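Glutamine synthetase (Helicobacter pylori, PDB 5ZLI) belongs to the type I-beta glutamine synthetases, dodecameric enzymes whose subunits combine a beta-grasp domain with a larger catalytic domain. Local coordinates at residues Pro114-Ser128 and Asn376-Met389. Sequence-based numbering, arbitrary orientation.
Sequences PRSIAKKALQHLKDS and NPYLAFAAILMAGM
Y378 meets helix 114-128 at its first turn. Its CG lies anti to the carbonyl carbon (chi1 -59°), and its CB heads toward that helix. Y378 CB touches P114 O at 3.4 Å and also meets P114 CB. CG sits by R115 CA. CD1 has the methyl of A118 at the ring edge, near the ring plane. Y378 CE1 is 3.5 Å from R115 CG. That R115 carbon lies over one face of the ring and makes a CH-pi contact. CZ and OH reach R115 CD. The guanidinium stands at 89° to the ring, with the phenol OH near its edge. R115 is buried, but salt bridges to D243 and D80 hold its charged end.

Beside the tyrosine, L379 CD2 touches both P114 CB and I117 CD1. N376 crosses P114 at about a right angle, with ND2 against P114 CB and CG. Its OD1 caps helix 377-393 by accepting from Y378 N, and its ND2 bonds to I34 O.

The two helices run nearly parallel, 22° apart and 8.0 Å between axes. Both belong to the catalytic domain of the glutamine synthetase fold, some 250 residues apart in sequence. The small A118, A121 and A382 are consistent with the close approach here. A121 CB and A382 CB are 3.5 Å apart, and I117 CG2 flanks the same methyl of A382.

Further along, L385 CD2 lies against A121 O, and its side chain crosses that of L125 at about a right angle. M389 closes the far end. M389 SD lies 3.7 Å from L125 CB. The bend at chi3 turns CE onto the H124 imidazole, obliquely, and onto S128 OG. M386 brings its sulfur to the same imidazole, also obliquely. V445 touches both A121 and M386.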
ATOM      1  N   PRO B 114      12.720  50.510 -19.877  1.00 32.91           N
ATOM      2  CA  PRO B 114      13.150  50.954 -18.551  1.00 29.73           C
ATOM      3  C   PRO B 114      14.628  51.277 -18.470  1.00 34.24           C
ATOM      4  O   PRO B 114      15.023  52.242 -17.801  1.00 30.97           O
ATOM      5  CB  PRO B 114      12.790  49.763 -17.664  1.00 29.56           C
ATOM      6  CG  PRO B 114      11.759  49.035 -18.390  1.00 30.76           C
ATOM      7  CD  PRO B 114      12.109  49.174 -19.829  1.00 33.73           C
ATOM      8  N   ARG B 115      15.475  50.429 -19.047  1.00 28.76           N
ATOM      9  CA  ARG B 115      16.895  50.742 -19.041  1.00 31.47           C
ATOM     10  C   ARG B 115      17.197  52.024 -19.845  1.00 39.71           C
ATOM     11  O   ARG B 115      18.147  52.753 -19.518  1.00 37.65           O
ATOM     12  CB  ARG B 115      17.662  49.525 -19.542  1.00 28.88           C
ATOM     13  CG  ARG B 115      19.094  49.599 -19.239  1.00 29.89           C
ATOM     14  CD  ARG B 115      19.852  48.349 -19.590  1.00 32.17           C
ATOM     15  NE  ARG B 115      20.911  48.768 -20.497  1.00 38.25           N
ATOM     16  CZ  ARG B 115      22.175  48.993 -20.155  1.00 34.69           C
ATOM     17  NH1 ARG B 115      22.579  48.807 -18.913  1.00 34.26           N
ATOM     18  NH2 ARG B 115      23.034  49.410 -21.070  1.00 42.83           N
ATOM     19  N   SER B 116      16.388  52.331 -20.879  1.00 33.45           N
ATOM     20  CA  SER B 116      16.510  53.612 -21.582  1.00 32.23           C
ATOM     21  C   SER B 116      16.089  54.773 -20.685  1.00 34.68           C
ATOM     22  O   SER B 116      16.678  55.861 -20.735  1.00 31.92           O
ATOM     23  CB  SER B 116      15.674  53.611 -22.858  1.00 32.40           C
ATOM     24  OG  SER B 116      16.232  52.810 -23.880  1.00 29.98           O
ATOM     25  N   ILE B 117      15.024  54.581 -19.910  1.00 35.78           N
ATOM     26  CA  ILE B 117      14.656  55.571 -18.909  1.00 35.64           C
ATOM     27  C   ILE B 117      15.815  55.823 -17.948  1.00 33.71           C
ATOM     28  O   ILE B 117      16.138  56.973 -17.642  1.00 34.98           O
ATOM     29  CB  ILE B 117      13.377  55.128 -18.160  1.00 31.02           C
ATOM     30  CG1 ILE B 117      12.181  55.102 -19.128  1.00 35.60           C
ATOM     31  CG2 ILE B 117      13.102  55.996 -16.894  1.00 27.64           C
ATOM     32  CD1 ILE B 117      10.858  54.599 -18.531  1.00 30.20           C
ATOM     33  N   ALA B 118      16.506  54.762 -17.513  1.00 37.78           N
ATOM     34  CA  ALA B 118      17.542  54.918 -16.490  1.00 35.96           C
ATOM     35  C   ALA B 118      18.730  55.709 -16.979  1.00 38.38           C
ATOM     36  O   ALA B 118      19.440  56.288 -16.158  1.00 42.16           O
ATOM     37  CB  ALA B 118      18.028  53.560 -15.978  1.00 35.74           C
ATOM     38  N   LYS B 119      18.983  55.722 -18.284  1.00 40.08           N
ATOM     39  CA  LYS B 119      20.002  56.616 -18.802  1.00 34.77           C
ATOM     40  C   LYS B 119      19.443  58.025 -18.908  1.00 40.41           C
ATOM     41  O   LYS B 119      20.040  58.971 -18.392  1.00 42.34           O
ATOM     42  CB  LYS B 119      20.450  56.117 -20.156  1.00 32.32           C
ATOM     43  CG  LYS B 119      21.097  54.786 -20.066  1.00 33.37           C
ATOM     44  CD  LYS B 119      21.642  54.362 -21.394  1.00 29.65           C
ATOM     45  CE  LYS B 119      22.252  52.989 -21.266  1.00 38.31           C
ATOM     46  NZ  LYS B 119      22.793  52.431 -22.522  1.00 37.50           N
ATOM     47  N   LYS B 120      18.217  58.161 -19.403  1.00 38.93           N
ATOM     48  CA  LYS B 120      17.634  59.487 -19.521  1.00 38.03           C
ATOM     49  C   LYS B 120      17.486  60.141 -18.147  1.00 39.23           C
ATOM     50  O   LYS B 120      17.573  61.372 -18.030  1.00 38.38           O
ATOM     51  CB  LYS B 120      16.304  59.359 -20.268  1.00 38.27           C
ATOM     52  CG  LYS B 120      16.520  59.019 -21.750  1.00 40.12           C
ATOM     53  CD  LYS B 120      15.240  58.833 -22.556  1.00 37.86           C
ATOM     54  CE  LYS B 120      14.194  59.874 -22.238  1.00 48.16           C
ATOM     55  NZ  LYS B 120      14.695  61.260 -22.347  1.00 45.30           N
ATOM     56  N   ALA B 121      17.350  59.339 -17.089  1.00 39.29           N
ATOM     57  CA  ALA B 121      17.225  59.887 -15.740  1.00 40.16           C
ATOM     58  C   ALA B 121      18.565  60.310 -15.173  1.00 40.89           C
ATOM     59  O   ALA B 121      18.630  61.257 -14.386  1.00 42.91           O
ATOM     60  CB  ALA B 121      16.580  58.874 -14.805  1.00 41.95           C
ATOM     61  N   LEU B 122      19.613  59.538 -15.450  1.00 44.93           N
ATOM     62  CA  LEU B 122      20.953  59.922 -15.039  1.00 45.18           C
ATOM     63  C   LEU B 122      21.535  60.997 -15.937  1.00 48.35           C
ATOM     64  O   LEU B 122      22.414  61.744 -15.505  1.00 54.58           O
ATOM     65  CB  LEU B 122      21.872  58.701 -14.993  1.00 47.09           C
ATOM     66  CG  LEU B 122      23.362  58.935 -14.729  1.00 49.05           C
ATOM     67  CD1 LEU B 122      23.618  59.547 -13.360  1.00 45.78           C
ATOM     68  CD2 LEU B 122      24.112  57.615 -14.888  1.00 46.91           C
ATOM     69  N   GLN B 123      21.066  61.110 -17.173  1.00 46.20           N
ATOM     70  CA  GLN B 123      21.600  62.184 -17.997  1.00 50.60           C
ATOM     71  C   GLN B 123      20.908  63.511 -17.715  1.00 52.21           C
ATOM     72  O   GLN B 123      21.546  64.561 -17.834  1.00 54.30           O
ATOM     73  CB  GLN B 123      21.519  61.793 -19.469  1.00 51.09           C
ATOM     74  CG  GLN B 123      22.775  61.033 -19.976  1.00 56.92           C
ATOM     75  CD  GLN B 123      23.116  59.698 -19.235  1.00 60.71           C
ATOM     76  OE1 GLN B 123      22.576  59.367 -18.171  1.00 59.58           O
ATOM     77  NE2 GLN B 123      24.027  58.935 -19.828  1.00 56.29           N
ATOM     78  N   HIS B 124      19.634  63.489 -17.293  1.00 52.10           N
ATOM     79  CA  HIS B 124      18.966  64.717 -16.861  1.00 48.17           C
ATOM     80  C   HIS B 124      19.687  65.383 -15.701  1.00 47.64           C
ATOM     81  O   HIS B 124      19.552  66.594 -15.536  1.00 56.08           O
ATOM     82  CB  HIS B 124      17.504  64.470 -16.449  1.00 48.36           C
ATOM     83  CG  HIS B 124      16.864  65.642 -15.759  1.00 50.07           C
ATOM     84  ND1 HIS B 124      16.569  65.650 -14.414  1.00 51.55           N
ATOM     85  CD2 HIS B 124      16.489  66.857 -16.232  1.00 47.21           C
ATOM     86  CE1 HIS B 124      16.034  66.815 -14.087  1.00 52.07           C
ATOM     87  NE2 HIS B 124      15.976  67.566 -15.173  1.00 49.05           N
ATOM     88  N   LEU B 125      20.439  64.630 -14.888  1.00 49.06           N
ATOM     89  CA  LEU B 125      21.166  65.244 -13.780  1.00 53.29           C
ATOM     90  C   LEU B 125      22.436  65.942 -14.263  1.00 53.20           C
ATOM     91  O   LEU B 125      22.677  67.110 -13.929  1.00 56.30           O
ATOM     92  CB  LEU B 125      21.497  64.199 -12.705  1.00 54.23           C
ATOM     93  CG  LEU B 125      22.392  64.561 -11.496  1.00 55.89           C
ATOM     94  CD1 LEU B 125      21.803  65.707 -10.647  1.00 50.07           C
ATOM     95  CD2 LEU B 125      22.710  63.337 -10.631  1.00 44.34           C
ATOM     96  N   LYS B 126      23.265  65.252 -15.048  1.00 51.70           N
ATOM     97  CA  LYS B 126      24.467  65.895 -15.555  1.00 54.66           C
ATOM     98  C   LYS B 126      24.120  67.143 -16.370  1.00 60.81           C
ATOM     99  O   LYS B 126      24.885  68.113 -16.363  1.00 60.21           O
ATOM    100  CB  LYS B 126      25.293  64.893 -16.369  1.00 49.50           C
ATOM    101  CG  LYS B 126      24.550  64.318 -17.545  1.00 55.86           C
ATOM    102  CD  LYS B 126      25.368  63.304 -18.319  1.00 66.16           C
ATOM    103  CE  LYS B 126      26.237  63.959 -19.396  1.00 61.10           C
ATOM    104  NZ  LYS B 126      26.442  63.021 -20.541  1.00 47.49           N
ATOM    105  N   ASP B 127      22.954  67.162 -17.029  1.00 54.96           N
ATOM    106  CA  ASP B 127      22.571  68.327 -17.820  1.00 54.56           C
ATOM    107  C   ASP B 127      22.187  69.501 -16.949  1.00 57.40           C
ATOM    108  O   ASP B 127      22.489  70.648 -17.295  1.00 64.04           O
ATOM    109  CB  ASP B 127      21.370  68.003 -18.720  1.00 61.71           C
ATOM    110  CG  ASP B 127      21.704  67.054 -19.861  1.00 68.24           C
ATOM    111  OD1 ASP B 127      22.861  66.582 -19.931  1.00 74.25           O
ATOM    112  OD2 ASP B 127      20.778  66.755 -20.665  1.00 56.33           O
ATOM    113  N   SER B 128      21.565  69.233 -15.800  1.00 52.97           N
ATOM    114  CA  SER B 128      21.111  70.299 -14.914  1.00 54.37           C
ATOM    115  C   SER B 128      22.236  70.911 -14.097  1.00 57.26           C
ATOM    116  O   SER B 128      21.990  71.903 -13.396  1.00 51.42           O
ATOM    117  CB  SER B 128      19.997  69.810 -13.985  1.00 47.61           C
ATOM    118  OG  SER B 128      20.489  69.000 -12.942  1.00 45.45           O
ATOM    119  N   ASN B 376      11.126  47.277 -10.614  1.00 31.09           N
ATOM    120  CA  ASN B 376      12.096  47.320 -11.689  1.00 30.31           C
ATOM    121  C   ASN B 376      13.220  48.234 -11.246  1.00 33.09           C
ATOM    122  O   ASN B 376      12.987  49.443 -11.068  1.00 26.24           O
ATOM    123  CB  ASN B 376      11.479  47.821 -12.993  1.00 35.06           C
ATOM    124  CG  ASN B 376      12.430  47.694 -14.199  1.00 32.94           C
ATOM    125  OD1 ASN B 376      13.636  47.994 -14.121  1.00 33.12           O
ATOM    126  ND2 ASN B 376      11.884  47.239 -15.317  1.00 30.22           N
ATOM    127  N   PRO B 377      14.437  47.709 -11.058  1.00 31.11           N
ATOM    128  CA  PRO B 377      15.556  48.545 -10.577  1.00 32.42           C
ATOM    129  C   PRO B 377      15.826  49.787 -11.429  1.00 27.14           C
ATOM    130  O   PRO B 377      16.188  50.841 -10.885  1.00 24.62           O
ATOM    131  CB  PRO B 377      16.744  47.569 -10.605  1.00 31.17           C
ATOM    132  CG  PRO B 377      16.318  46.479 -11.538  1.00 31.50           C
ATOM    133  CD  PRO B 377      14.851  46.331 -11.336  1.00 27.11           C
ATOM    134  N   TYR B 378      15.654  49.698 -12.745  1.00 27.30           N
ATOM    135  CA  TYR B 378      15.850  50.874 -13.582  1.00 28.47           C
ATOM    136  C   TYR B 378      14.842  51.959 -13.227  1.00 28.58           C
ATOM    137  O   TYR B 378      15.214  53.076 -12.837  1.00 28.52           O
ATOM    138  CB  TYR B 378      15.765  50.471 -15.049  1.00 26.69           C
ATOM    139  CG  TYR B 378      16.800  49.443 -15.390  1.00 27.10           C
ATOM    140  CD1 TYR B 378      18.135  49.807 -15.521  1.00 26.29           C
ATOM    141  CD2 TYR B 378      16.454  48.111 -15.586  1.00 25.82           C
ATOM    142  CE1 TYR B 378      19.108  48.878 -15.825  1.00 23.23           C
ATOM    143  CE2 TYR B 378      17.423  47.180 -15.900  1.00 31.92           C
ATOM    144  CZ  TYR B 378      18.752  47.580 -16.014  1.00 25.38           C
ATOM    145  OH  TYR B 378      19.708  46.666 -16.305  1.00 22.96           O
ATOM    146  N   LEU B 379      13.555  51.612 -13.290  1.00 30.58           N
ATOM    147  CA  LEU B 379      12.496  52.568 -12.998  1.00 27.94           C
ATOM    148  C   LEU B 379      12.614  53.062 -11.565  1.00 24.20           C
ATOM    149  O   LEU B 379      12.611  54.270 -11.324  1.00 26.25           O
ATOM    150  CB  LEU B 379      11.123  51.918 -13.250  1.00 33.32           C
ATOM    151  CG  LEU B 379      10.777  51.313 -14.642  1.00 27.40           C
ATOM    152  CD1 LEU B 379       9.318  50.941 -14.725  1.00 27.38           C
ATOM    153  CD2 LEU B 379      11.117  52.215 -15.820  1.00 26.35           C
ATOM    154  N   ALA B 380      12.832  52.147 -10.616  1.00 23.14           N
ATOM    155  CA  ALA B 380      12.992  52.542  -9.217  1.00 27.33           C
ATOM    156  C   ALA B 380      14.123  53.567  -9.060  1.00 37.94           C
ATOM    157  O   ALA B 380      13.918  54.670  -8.520  1.00 33.95           O
ATOM    158  CB  ALA B 380      13.245  51.315  -8.334  1.00 23.81           C
ATOM    159  N   PHE B 381      15.331  53.225  -9.521  1.00 30.69           N
ATOM    160  CA  PHE B 381      16.447  54.153  -9.362  1.00 31.47           C
ATOM    161  C   PHE B 381      16.174  55.454 -10.101  1.00 33.72           C
ATOM    162  O   PHE B 381      16.312  56.548  -9.531  1.00 35.11           O
ATOM    163  CB  PHE B 381      17.742  53.520  -9.853  1.00 31.64           C
ATOM    164  CG  PHE B 381      18.144  52.323  -9.082  1.00 29.61           C
ATOM    165  CD1 PHE B 381      17.593  52.068  -7.839  1.00 28.83           C
ATOM    166  CD2 PHE B 381      19.057  51.436  -9.597  1.00 31.35           C
ATOM    167  CE1 PHE B 381      17.958  50.974  -7.135  1.00 24.46           C
ATOM    168  CE2 PHE B 381      19.424  50.328  -8.891  1.00 31.11           C
ATOM    169  CZ  PHE B 381      18.875  50.101  -7.658  1.00 30.98           C
ATOM    170  N   ALA B 382      15.761  55.350 -11.370  1.00 27.61           N
ATOM    171  CA  ALA B 382      15.414  56.533 -12.145  1.00 28.46           C
ATOM    172  C   ALA B 382      14.458  57.425 -11.376  1.00 29.63           C
ATOM    173  O   ALA B 382      14.674  58.630 -11.263  1.00 33.22           O
ATOM    174  CB  ALA B 382      14.819  56.132 -13.486  1.00 29.19           C
ATOM    175  N   ALA B 383      13.360  56.859 -10.881  1.00 34.10           N
ATOM    176  CA  ALA B 383      12.369  57.660 -10.152  1.00 41.78           C
ATOM    177  C   ALA B 383      12.908  58.224  -8.823  1.00 37.06           C
ATOM    178  O   ALA B 383      12.625  59.369  -8.464  1.00 33.99           O
ATOM    179  CB  ALA B 383      11.107  56.825  -9.930  1.00 35.47           C
ATOM    180  N   ILE B 384      13.659  57.438  -8.062  1.00 40.21           N
ATOM    181  CA  ILE B 384      14.235  57.978  -6.834  1.00 38.69           C
ATOM    182  C   ILE B 384      15.089  59.196  -7.132  1.00 46.49           C
ATOM    183  O   ILE B 384      15.024  60.205  -6.408  1.00 52.08           O
ATOM    184  CB  ILE B 384      15.012  56.888  -6.084  1.00 35.98           C
ATOM    185  CG1 ILE B 384      14.010  56.048  -5.292  1.00 32.22           C
ATOM    186  CG2 ILE B 384      16.082  57.490  -5.214  1.00 36.21           C
ATOM    187  CD1 ILE B 384      14.487  54.675  -4.966  1.00 37.66           C
ATOM    188  N   LEU B 385      15.889  59.140  -8.206  1.00 41.18           N
ATOM    189  CA  LEU B 385      16.721  60.294  -8.526  1.00 38.23           C
ATOM    190  C   LEU B 385      15.885  61.474  -8.991  1.00 35.41           C
ATOM    191  O   LEU B 385      16.148  62.607  -8.596  1.00 41.24           O
ATOM    192  CB  LEU B 385      17.781  59.930  -9.549  1.00 37.25           C
ATOM    193  CG  LEU B 385      18.571  61.171  -9.967  1.00 44.20           C
ATOM    194  CD1 LEU B 385      19.390  61.790  -8.824  1.00 27.68           C
ATOM    195  CD2 LEU B 385      19.501  60.797 -11.143  1.00 39.42           C
ATOM    196  N   MET B 386      14.850  61.235  -9.793  1.00 42.99           N
ATOM    197  CA  MET B 386      13.995  62.338 -10.233  1.00 41.39           C
ATOM    198  C   MET B 386      13.266  62.992  -9.070  1.00 39.14           C
ATOM    199  O   MET B 386      12.916  64.173  -9.149  1.00 51.47           O
ATOM    200  CB  MET B 386      12.957  61.872 -11.254  1.00 32.91           C
ATOM    201  CG  MET B 386      13.470  61.359 -12.585  1.00 32.66           C
ATOM    202  SD  MET B 386      14.480  62.476 -13.559  1.00 52.08           S
ATOM    203  CE  MET B 386      13.279  63.693 -14.092  1.00 42.99           C
ATOM    204  N   ALA B 387      13.010  62.259  -7.994  1.00 38.46           N
ATOM    205  CA  ALA B 387      12.316  62.866  -6.868  1.00 41.57           C
ATOM    206  C   ALA B 387      13.255  63.630  -5.966  1.00 44.56           C
ATOM    207  O   ALA B 387      12.846  64.619  -5.345  1.00 36.76           O
ATOM    208  CB  ALA B 387      11.598  61.812  -6.042  1.00 39.54           C
ATOM    209  N   GLY B 388      14.492  63.153  -5.832  1.00 44.00           N
ATOM    210  CA  GLY B 388      15.459  63.901  -5.062  1.00 41.90           C
ATOM    211  C   GLY B 388      15.861  65.188  -5.744  1.00 41.35           C
ATOM    212  O   GLY B 388      16.030  66.215  -5.080  1.00 41.54           O
ATOM    213  N   MET B 389      15.891  65.189  -7.081  1.00 45.01           N
ATOM    214  CA  MET B 389      16.316  66.388  -7.795  1.00 45.22           C
ATOM    215  C   MET B 389      15.260  67.470  -7.715  1.00 44.88           C
ATOM    216  O   MET B 389      15.590  68.658  -7.612  1.00 48.39           O
ATOM    217  CB  MET B 389      16.625  66.072  -9.256  1.00 44.88           C
ATOM    218  CG  MET B 389      17.915  65.328  -9.486  1.00 51.28           C
ATOM    219  SD  MET B 389      18.160  64.979 -11.248  1.00 65.45           S
ATOM    220  CE  MET B 389      18.400  66.660 -11.836  1.00 54.66           C
TER